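Local coordinates for protein alginase (PDB 4Q8K) that probably cleaves alginate by beta-elimination, as a bacterial alginate lyase of polysaccharide lyase family 18 that carries a bound calcium ion, at residues V262-L276 with V296-E310. Numbering follows the deposited sequence.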
ATOM      1  N   VAL A 262      -4.694   4.800  -7.813  1.00 19.61           N
ATOM      2  CA  VAL A 262      -3.262   4.943  -7.730  1.00 15.32           C
ATOM      3  C   VAL A 262      -2.861   6.405  -7.827  1.00 18.45           C
ATOM      4  O   VAL A 262      -3.490   7.195  -8.542  1.00 19.25           O
ATOM      5  CB  VAL A 262      -2.565   4.113  -8.834  1.00 15.93           C
ATOM      6  CG1 VAL A 262      -3.006   4.602 -10.219  1.00 20.34           C
ATOM      7  CG2 VAL A 262      -1.058   4.202  -8.678  1.00 21.26           C
ATOM      8  N   ARG A 263      -1.829   6.782  -7.083  1.00 17.05           N
ATOM      9  CA  ARG A 263      -1.171   8.061  -7.318  1.00 15.90           C
ATOM     10  C   ARG A 263       0.246   7.766  -7.752  1.00 18.49           C
ATOM     11  O   ARG A 263       0.946   6.974  -7.098  1.00 19.21           O
ATOM     12  CB  ARG A 263      -1.122   8.900  -6.041  1.00 19.98           C
ATOM     13  CG  ARG A 263      -2.462   9.438  -5.609  1.00 21.08           C
ATOM     14  CD  ARG A 263      -2.370  10.205  -4.297  1.00 21.49           C
ATOM     15  NE  ARG A 263      -3.582  10.994  -4.116  1.00 22.34           N
ATOM     16  CZ  ARG A 263      -3.702  12.251  -4.521  1.00 24.07           C
ATOM     17  NH1 ARG A 263      -2.672  12.854  -5.101  1.00 21.79           N
ATOM     18  NH2 ARG A 263      -4.846  12.900  -4.349  1.00 23.06           N
ATOM     19  N   LEU A 264       0.654   8.413  -8.840  1.00 18.73           N
ATOM     20  CA  LEU A 264       2.001   8.310  -9.390  1.00 17.32           C
ATOM     21  C   LEU A 264       2.646   9.687  -9.455  1.00 20.29           C
ATOM     22  O   LEU A 264       2.084  10.617 -10.036  1.00 22.40           O
ATOM     23  CB  LEU A 264       1.960   7.709 -10.802  1.00 20.85           C
ATOM     24  CG  LEU A 264       1.349   6.314 -10.912  1.00 17.19           C
ATOM     25  CD1 LEU A 264       1.278   5.872 -12.386  1.00 19.30           C
ATOM     26  CD2 LEU A 264       2.160   5.323 -10.093  1.00 18.40           C
ATOM     27  N   ARG A 265       3.835   9.823  -8.879  1.00 19.92           N
ATOM     28  CA  ARG A 265       4.523  11.109  -8.925  1.00 25.11           C
ATOM     29  C   ARG A 265       5.290  11.281 -10.238  1.00 25.48           C
ATOM     30  O   ARG A 265       6.246  10.556 -10.503  1.00 24.65           O
ATOM     31  CB  ARG A 265       5.464  11.249  -7.731  1.00 25.65           C
ATOM     32  CG  ARG A 265       5.962  12.665  -7.515  1.00 31.05           C
ATOM     33  CD  ARG A 265       6.665  12.817  -6.161  1.00 32.29           C
ATOM     34  NE  ARG A 265       5.788  12.577  -5.009  1.00 34.77           N
ATOM     35  CZ  ARG A 265       4.924  13.468  -4.522  1.00 35.83           C
ATOM     36  NH1 ARG A 265       4.174  13.170  -3.468  1.00 37.96           N
ATOM     37  NH2 ARG A 265       4.802  14.659  -5.094  1.00 34.75           N
ATOM     38  N   ASN A 266       4.872  12.234 -11.064  1.00 21.70           N
ATOM     39  CA  ASN A 266       5.509  12.407 -12.369  1.00 24.12           C
ATOM     40  C   ASN A 266       6.902  13.048 -12.313  1.00 25.14           C
ATOM     41  O   ASN A 266       7.412  13.359 -11.229  1.00 24.39           O
ATOM     42  CB  ASN A 266       4.578  13.104 -13.382  1.00 23.60           C
ATOM     43  CG  ASN A 266       4.259  14.560 -13.021  1.00 28.73           C
ATOM     44  OD1 ASN A 266       3.171  15.055 -13.334  1.00 29.22           O
ATOM     45  ND2 ASN A 266       5.206  15.252 -12.404  1.00 27.25           N
ATOM     46  N   THR A 267       7.515  13.229 -13.479  1.00 28.18           N
ATOM     47  CA  THR A 267       8.883  13.727 -13.567  1.00 28.57           C
ATOM     48  C   THR A 267       8.997  15.193 -13.150  1.00 32.60           C
ATOM     49  O   THR A 267      10.094  15.684 -12.894  1.00 33.64           O
ATOM     50  CB  THR A 267       9.476  13.548 -14.988  1.00 29.22           C
ATOM     51  OG1 THR A 267       8.640  14.200 -15.951  1.00 31.71           O
ATOM     52  CG2 THR A 267       9.594  12.078 -15.338  1.00 30.07           C
ATOM     53  N   SER A 268       7.861  15.882 -13.088  1.00 26.46           N
ATOM     54  CA  SER A 268       7.822  17.259 -12.607  1.00 30.78           C
ATOM     55  C   SER A 268       7.671  17.331 -11.083  1.00 32.67           C
ATOM     56  O   SER A 268       7.739  18.411 -10.495  1.00 34.07           O
ATOM     57  CB  SER A 268       6.674  18.018 -13.268  1.00 31.66           C
ATOM     58  OG  SER A 268       6.874  18.133 -14.668  1.00 32.48           O
ATOM     59  N   GLY A 269       7.445  16.185 -10.448  1.00 28.78           N
ATOM     60  CA  GLY A 269       7.309  16.133  -9.001  1.00 32.62           C
ATOM     61  C   GLY A 269       5.866  16.215  -8.543  1.00 29.01           C
ATOM     62  O   GLY A 269       5.588  16.314  -7.347  1.00 31.67           O
ATOM     63  N   ASN A 270       4.936  16.184  -9.492  1.00 27.32           N
ATOM     64  CA  ASN A 270       3.523  16.264  -9.152  1.00 29.08           C
ATOM     65  C   ASN A 270       2.819  14.920  -9.251  1.00 27.21           C
ATOM     66  O   ASN A 270       3.062  14.147 -10.182  1.00 26.32           O
ATOM     67  CB  ASN A 270       2.820  17.299 -10.028  1.00 29.79           C
ATOM     68  CG  ASN A 270       3.505  18.647  -9.991  1.00 34.81           C
ATOM     69  OD1 ASN A 270       3.743  19.262 -11.028  1.00 37.43           O
ATOM     70  ND2 ASN A 270       3.834  19.114  -8.791  1.00 33.13           N
ATOM     71  N   GLU A 271       1.941  14.640  -8.293  1.00 25.03           N
ATOM     72  CA  GLU A 271       1.202  13.387  -8.312  1.00 22.47           C
ATOM     73  C   GLU A 271       0.065  13.423  -9.321  1.00 23.11           C
ATOM     74  O   GLU A 271      -0.702  14.388  -9.389  1.00 25.41           O
ATOM     75  CB  GLU A 271       0.643  13.044  -6.929  1.00 23.36           C
ATOM     76  CG  GLU A 271       1.705  12.677  -5.909  1.00 23.44           C
ATOM     77  CD  GLU A 271       1.107  12.139  -4.611  1.00 26.81           C
ATOM     78  OE1 GLU A 271       0.003  12.570  -4.213  1.00 24.92           O
ATOM     79  OE2 GLU A 271       1.738  11.261  -3.996  1.00 29.37           O
ATOM     80  N   GLU A 272      -0.037  12.355 -10.102  1.00 19.09           N
ATOM     81  CA  GLU A 272      -1.201  12.127 -10.940  1.00 19.68           C
ATOM     82  C   GLU A 272      -1.983  10.968 -10.350  1.00 20.42           C
ATOM     83  O   GLU A 272      -1.410   9.929 -10.036  1.00 19.29           O
ATOM     84  CB  GLU A 272      -0.763  11.812 -12.378  1.00 19.24           C
ATOM     85  CG  GLU A 272       0.064  12.929 -12.993  1.00 20.37           C
ATOM     86  CD  GLU A 272       0.444  12.689 -14.457  1.00 23.55           C
ATOM     87  OE1 GLU A 272      -0.259  11.938 -15.171  1.00 22.44           O
ATOM     88  OE2 GLU A 272       1.462  13.272 -14.885  1.00 26.09           O
ATOM     89  N   LYS A 273      -3.286  11.150 -10.184  1.00 18.53           N
ATOM     90  CA  LYS A 273      -4.126  10.107  -9.615  1.00 17.38           C
ATOM     91  C   LYS A 273      -5.083   9.530 -10.643  1.00 21.21           C
ATOM     92  O   LYS A 273      -5.454  10.206 -11.615  1.00 24.45           O
ATOM     93  CB  LYS A 273      -4.887  10.637  -8.403  1.00 22.30           C
ATOM     94  CG  LYS A 273      -6.039  11.588  -8.728  1.00 21.24           C
ATOM     95  CD  LYS A 273      -6.498  12.263  -7.430  1.00 22.62           C
ATOM     96  CE  LYS A 273      -7.962  12.669  -7.450  1.00 27.71           C
ATOM     97  NZ  LYS A 273      -8.310  13.436  -6.204  1.00 27.24           N
ATOM     98  N   PHE A 274      -5.461   8.273 -10.434  1.00 20.18           N
ATOM     99  CA  PHE A 274      -6.251   7.537 -11.410  1.00 21.58           C
ATOM    100  C   PHE A 274      -7.086   6.470 -10.730  1.00 19.99           C
ATOM    101  O   PHE A 274      -6.558   5.634  -9.997  1.00 19.17           O
ATOM    102  CB  PHE A 274      -5.317   6.880 -12.424  1.00 19.37           C
ATOM    103  CG  PHE A 274      -5.993   6.473 -13.704  1.00 25.93           C
ATOM    104  CD1 PHE A 274      -6.620   5.243 -13.813  1.00 26.20           C
ATOM    105  CD2 PHE A 274      -5.967   7.311 -14.809  1.00 27.74           C
ATOM    106  CE1 PHE A 274      -7.228   4.858 -15.007  1.00 23.73           C
ATOM    107  CE2 PHE A 274      -6.580   6.929 -16.008  1.00 30.61           C
ATOM    108  CZ  PHE A 274      -7.209   5.697 -16.102  1.00 27.67           C
ATOM    109  N   ALA A 275      -8.392   6.490 -10.979  1.00 19.17           N
ATOM    110  CA  ALA A 275      -9.284   5.490 -10.410  1.00 22.57           C
ATOM    111  C   ALA A 275      -9.213   4.158 -11.162  1.00 21.55           C
ATOM    112  O   ALA A 275      -9.337   4.121 -12.388  1.00 21.89           O
ATOM    113  CB  ALA A 275     -10.726   6.011 -10.365  1.00 22.99           C
ATOM    114  N   LEU A 276      -9.033   3.072 -10.413  1.00 20.54           N
ATOM    115  CA  LEU A 276      -8.949   1.739 -11.006  1.00 19.04           C
ATOM    116  C   LEU A 276     -10.243   0.950 -10.847  1.00 20.51           C
ATOM    117  O   LEU A 276     -10.649   0.225 -11.738  1.00 20.99           O
ATOM    118  CB  LEU A 276      -7.766   0.972 -10.395  1.00 20.61           C
ATOM    119  CG  LEU A 276      -6.435   1.697 -10.646  1.00 19.50           C
ATOM    120  CD1 LEU A 276      -5.332   1.154  -9.744  1.00 24.28           C
ATOM    121  CD2 LEU A 276      -6.040   1.632 -12.135  1.00 24.02           C
ATOM    122  N   VAL A 296       6.231   3.507 -14.517  1.00 19.31           N
ATOM    123  CA  VAL A 296       5.469   2.715 -13.559  1.00 19.67           C
ATOM    124  C   VAL A 296       4.023   2.560 -13.996  1.00 19.41           C
ATOM    125  O   VAL A 296       3.356   3.543 -14.294  1.00 19.67           O
ATOM    126  CB  VAL A 296       5.491   3.342 -12.152  1.00 21.73           C
ATOM    127  CG1 VAL A 296       4.562   2.580 -11.222  1.00 21.99           C
ATOM    128  CG2 VAL A 296       6.915   3.342 -11.613  1.00 23.46           C
ATOM    129  N   GLU A 297       3.561   1.315 -14.021  1.00 18.38           N
ATOM    130  CA  GLU A 297       2.213   0.972 -14.426  1.00 21.86           C
ATOM    131  C   GLU A 297       1.502   0.130 -13.373  1.00 24.20           C
ATOM    132  O   GLU A 297       2.078  -0.820 -12.841  1.00 24.75           O
ATOM    133  CB  GLU A 297       2.272   0.198 -15.736  1.00 25.69           C
ATOM    134  CG  GLU A 297       0.975  -0.439 -16.143  1.00 28.23           C
ATOM    135  CD  GLU A 297       1.155  -1.276 -17.379  1.00 33.83           C
ATOM    136  OE1 GLU A 297       0.613  -0.893 -18.432  1.00 38.78           O
ATOM    137  OE2 GLU A 297       1.861  -2.300 -17.306  1.00 35.94           O
ATOM    138  N   VAL A 298       0.248   0.482 -13.087  1.00 18.84           N
ATOM    139  CA  VAL A 298      -0.585  -0.278 -12.162  1.00 18.65           C
ATOM    140  C   VAL A 298      -1.838  -0.755 -12.871  1.00 19.78           C
ATOM    141  O   VAL A 298      -2.479   0.022 -13.586  1.00 18.34           O
ATOM    142  CB  VAL A 298      -0.987   0.570 -10.939  1.00 18.64           C
ATOM    143  CG1 VAL A 298      -1.822  -0.262  -9.952  1.00 17.20           C
ATOM    144  CG2 VAL A 298       0.252   1.117 -10.263  1.00 19.61           C
ATOM    145  N   THR A 299      -2.179  -2.026 -12.674  1.00 17.35           N
ATOM    146  CA  THR A 299      -3.379  -2.603 -13.260  1.00 18.73           C
ATOM    147  C   THR A 299      -4.228  -3.282 -12.186  1.00 19.24           C
ATOM    148  O   THR A 299      -3.720  -4.068 -11.383  1.00 20.04           O
ATOM    149  CB  THR A 299      -3.035  -3.644 -14.345  1.00 20.57           C
ATOM    150  OG1 THR A 299      -2.254  -3.028 -15.372  1.00 21.50           O
ATOM    151  CG2 THR A 299      -4.290  -4.250 -14.943  1.00 18.97           C
ATOM    152  N   ALA A 300      -5.517  -2.964 -12.171  1.00 18.37           N
ATOM    153  CA  ALA A 300      -6.465  -3.625 -11.288  1.00 19.72           C
ATOM    154  C   ALA A 300      -7.869  -3.470 -11.857  1.00 18.31           C
ATOM    155  O   ALA A 300      -8.175  -2.453 -12.484  1.00 18.00           O
ATOM    156  CB  ALA A 300      -6.378  -3.060  -9.866  1.00 19.59           C
ATOM    157  N   PHE A 301      -8.705  -4.489 -11.664  1.00 19.29           N
ATOM    158  CA  PHE A 301     -10.065  -4.509 -12.217  1.00 21.45           C
ATOM    159  C   PHE A 301     -10.052  -4.368 -13.737  1.00 20.86           C
ATOM    160  O   PHE A 301     -10.999  -3.832 -14.317  1.00 22.15           O
ATOM    161  CB  PHE A 301     -10.929  -3.389 -11.631  1.00 18.08           C
ATOM    162  CG  PHE A 301     -11.007  -3.400 -10.130  1.00 20.22           C
ATOM    163  CD1 PHE A 301     -11.992  -4.125  -9.477  1.00 21.99           C
ATOM    164  CD2 PHE A 301     -10.094  -2.679  -9.373  1.00 18.83           C
ATOM    165  CE1 PHE A 301     -12.068  -4.129  -8.084  1.00 22.71           C
ATOM    166  CE2 PHE A 301     -10.157  -2.689  -7.981  1.00 20.47           C
ATOM    167  CZ  PHE A 301     -11.147  -3.411  -7.344  1.00 22.15           C
ATOM    168  N   GLY A 302      -8.980  -4.830 -14.373  1.00 21.17           N
ATOM    169  CA  GLY A 302      -8.847  -4.734 -15.824  1.00 21.33           C
ATOM    170  C   GLY A 302      -8.472  -3.356 -16.350  1.00 20.06           C
ATOM    171  O   GLY A 302      -8.335  -3.166 -17.565  1.00 20.47           O
ATOM    172  N   ASN A 303      -8.315  -2.397 -15.437  1.00 19.21           N
ATOM    173  CA  ASN A 303      -7.952  -1.031 -15.781  1.00 19.32           C
ATOM    174  C   ASN A 303      -6.483  -0.770 -15.517  1.00 19.97           C
ATOM    175  O   ASN A 303      -5.960  -1.147 -14.466  1.00 18.70           O
ATOM    176  CB  ASN A 303      -8.790  -0.027 -14.975  1.00 18.77           C
ATOM    177  CG  ASN A 303     -10.247  -0.009 -15.399  1.00 23.47           C
ATOM    178  OD1 ASN A 303     -11.155   0.009 -14.557  1.00 26.84           O
ATOM    179  ND2 ASN A 303     -10.482  -0.005 -16.701  1.00 20.35           N
ATOM    180  N   SER A 304      -5.811  -0.129 -16.468  1.00 16.97           N
ATOM    181  CA  SER A 304      -4.392   0.176 -16.319  1.00 17.77           C
ATOM    182  C   SER A 304      -4.103   1.658 -16.458  1.00 18.28           C
ATOM    183  O   SER A 304      -4.743   2.360 -17.243  1.00 19.71           O
ATOM    184  CB  SER A 304      -3.548  -0.582 -17.346  1.00 20.69           C
ATOM    185  OG  SER A 304      -3.791  -1.973 -17.308  1.00 21.58           O
ATOM    186  N   PHE A 305      -3.126   2.116 -15.685  1.00 18.98           N
ATOM    187  CA  PHE A 305      -2.597   3.462 -15.798  1.00 20.49           C
ATOM    188  C   PHE A 305      -1.110   3.411 -15.472  1.00 20.76           C
ATOM    189  O   PHE A 305      -0.700   2.697 -14.555  1.00 22.16           O
ATOM    190  CB  PHE A 305      -3.332   4.404 -14.831  1.00 21.54           C
ATOM    191  CG  PHE A 305      -2.801   5.815 -14.832  1.00 26.28           C
ATOM    192  CD1 PHE A 305      -2.969   6.631 -15.935  1.00 29.31           C
ATOM    193  CD2 PHE A 305      -2.134   6.322 -13.725  1.00 25.36           C
ATOM    194  CE1 PHE A 305      -2.479   7.925 -15.941  1.00 28.74           C
ATOM    195  CE2 PHE A 305      -1.639   7.622 -13.726  1.00 24.88           C
ATOM    196  CZ  PHE A 305      -1.820   8.426 -14.825  1.00 28.77           C
ATOM    197  N   GLY A 306      -0.315   4.173 -16.219  1.00 18.96           N
ATOM    198  CA  GLY A 306       1.112   4.263 -15.980  1.00 18.60           C
ATOM    199  C   GLY A 306       1.746   5.483 -16.619  1.00 18.10           C
ATOM    200  O   GLY A 306       1.283   5.940 -17.667  1.00 21.16           O
ATOM    201  N   ILE A 307       2.808   5.993 -15.993  1.00 18.81           N
ATOM    202  CA  ILE A 307       3.592   7.114 -16.509  1.00 18.67           C
ATOM    203  C   ILE A 307       5.055   6.984 -16.092  1.00 18.18           C
ATOM    204  O   ILE A 307       5.382   6.221 -15.182  1.00 21.32           O
ATOM    205  CB  ILE A 307       3.104   8.473 -15.952  1.00 20.92           C
ATOM    206  CG1 ILE A 307       3.296   8.517 -14.432  1.00 22.20           C
ATOM    207  CG2 ILE A 307       1.663   8.753 -16.362  1.00 22.00           C
ATOM    208  CD1 ILE A 307       2.840   9.804 -13.806  1.00 21.75           C
ATOM    209  N   PRO A 308       5.944   7.738 -16.754  1.00 21.03           N
ATOM    210  CA  PRO A 308       7.301   7.853 -16.213  1.00 21.86           C
ATOM    211  C   PRO A 308       7.212   8.591 -14.884  1.00 22.44           C
ATOM    212  O   PRO A 308       6.430   9.530 -14.771  1.00 22.90           O
ATOM    213  CB  PRO A 308       8.029   8.712 -17.257  1.00 22.75           C
ATOM    214  CG  PRO A 308       7.222   8.542 -18.532  1.00 21.62           C
ATOM    215  CD  PRO A 308       5.797   8.425 -18.050  1.00 23.01           C
ATOM    216  N   VAL A 309       7.997   8.178 -13.898  1.00 21.52           N
ATOM    217  CA  VAL A 309       7.910   8.789 -12.573  1.00 24.90           C
ATOM    218  C   VAL A 309       9.192   9.532 -12.215  1.00 29.33           C
ATOM    219  O   VAL A 309      10.247   9.284 -12.800  1.00 27.33           O
ATOM    220  CB  VAL A 309       7.615   7.737 -11.498  1.00 23.50           C
ATOM    221  CG1 VAL A 309       6.257   7.084 -11.735  1.00 22.35           C
ATOM    222  CG2 VAL A 309       8.712   6.683 -11.464  1.00 24.40           C
ATOM    223  N   GLU A 310       9.098  10.457 -11.263  1.00 26.39           N
ATOM    224  CA  GLU A 310      10.288  11.147 -10.776  1.00 29.56           C
ATOM    225  C   GLU A 310      11.239  10.112 -10.197  1.00 30.61           C
ATOM    226  O   GLU A 310      10.851   9.292  -9.368  1.00 29.37           O
ATOM    227  CB  GLU A 310       9.927  12.184  -9.710  1.00 34.84           C
ATOM    228  CG  GLU A 310      11.106  13.066  -9.288  1.00 37.42           C
ATOM    229  CD  GLU A 310      10.682  14.263  -8.443  1.00 40.24           C
ATOM    230  OE1 GLU A 310      10.023  14.058  -7.405  1.00 39.27           O
ATOM    231  OE2 GLU A 310      11.001  15.411  -8.823  1.00 44.17           O
TER
HETATM  232  O   HOH W   1       6.095  11.929 -15.900  1.00 22.92           O
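Arg265 O accepts one hydrogen bond from the 296-310 segment: Glu310 N donates to it at 3.0 Å with an N-H...O angle of 159°, supplemented by a bent and therefore weak CA-H...O contact from Val309 CA at 3.2 Å. Arg265 is thus tied directly to Glu310 just past strand 303-308, and close by one water accepts from Thr267 N, in the type I turn Asn266-Gly269, and donates to Pro308 O. Beyond this end the contact is largely apolar. The rings of Phe274 and Phe305 form an offset (parallel-displaced) pair, planes 7° apart and centroids 4.4 Å apart. In both, CG is anti to the backbone N (chi1 177° in Phe305), which puts each CB over the other's ring face, Phe305 CB 3.7 Å from the Phe274 centroid. Leu264 CD1 packs against Phe305 CE2 at 3.7 Å, while Leu264 CB meets Ile307 CD1. Leu276 CD1 packs on Val298 CG1 at 3.8 Å. Replacing Phe274 by alanine would remove the ring under Phe305 CB and probably leave a gap beside Phe305, its offset partner lost. The axes of strands 271-276 and 303-308 come within 7.3 Å, nearly antiparallel, where two sheets pack, consistent with the jelly-roll sandwich of this concanavalin-clan family: ring and aliphatic contacts make up the apolar interface, while the direct hydrogen bond and water bridge sit where the chain leaves strand 262-265.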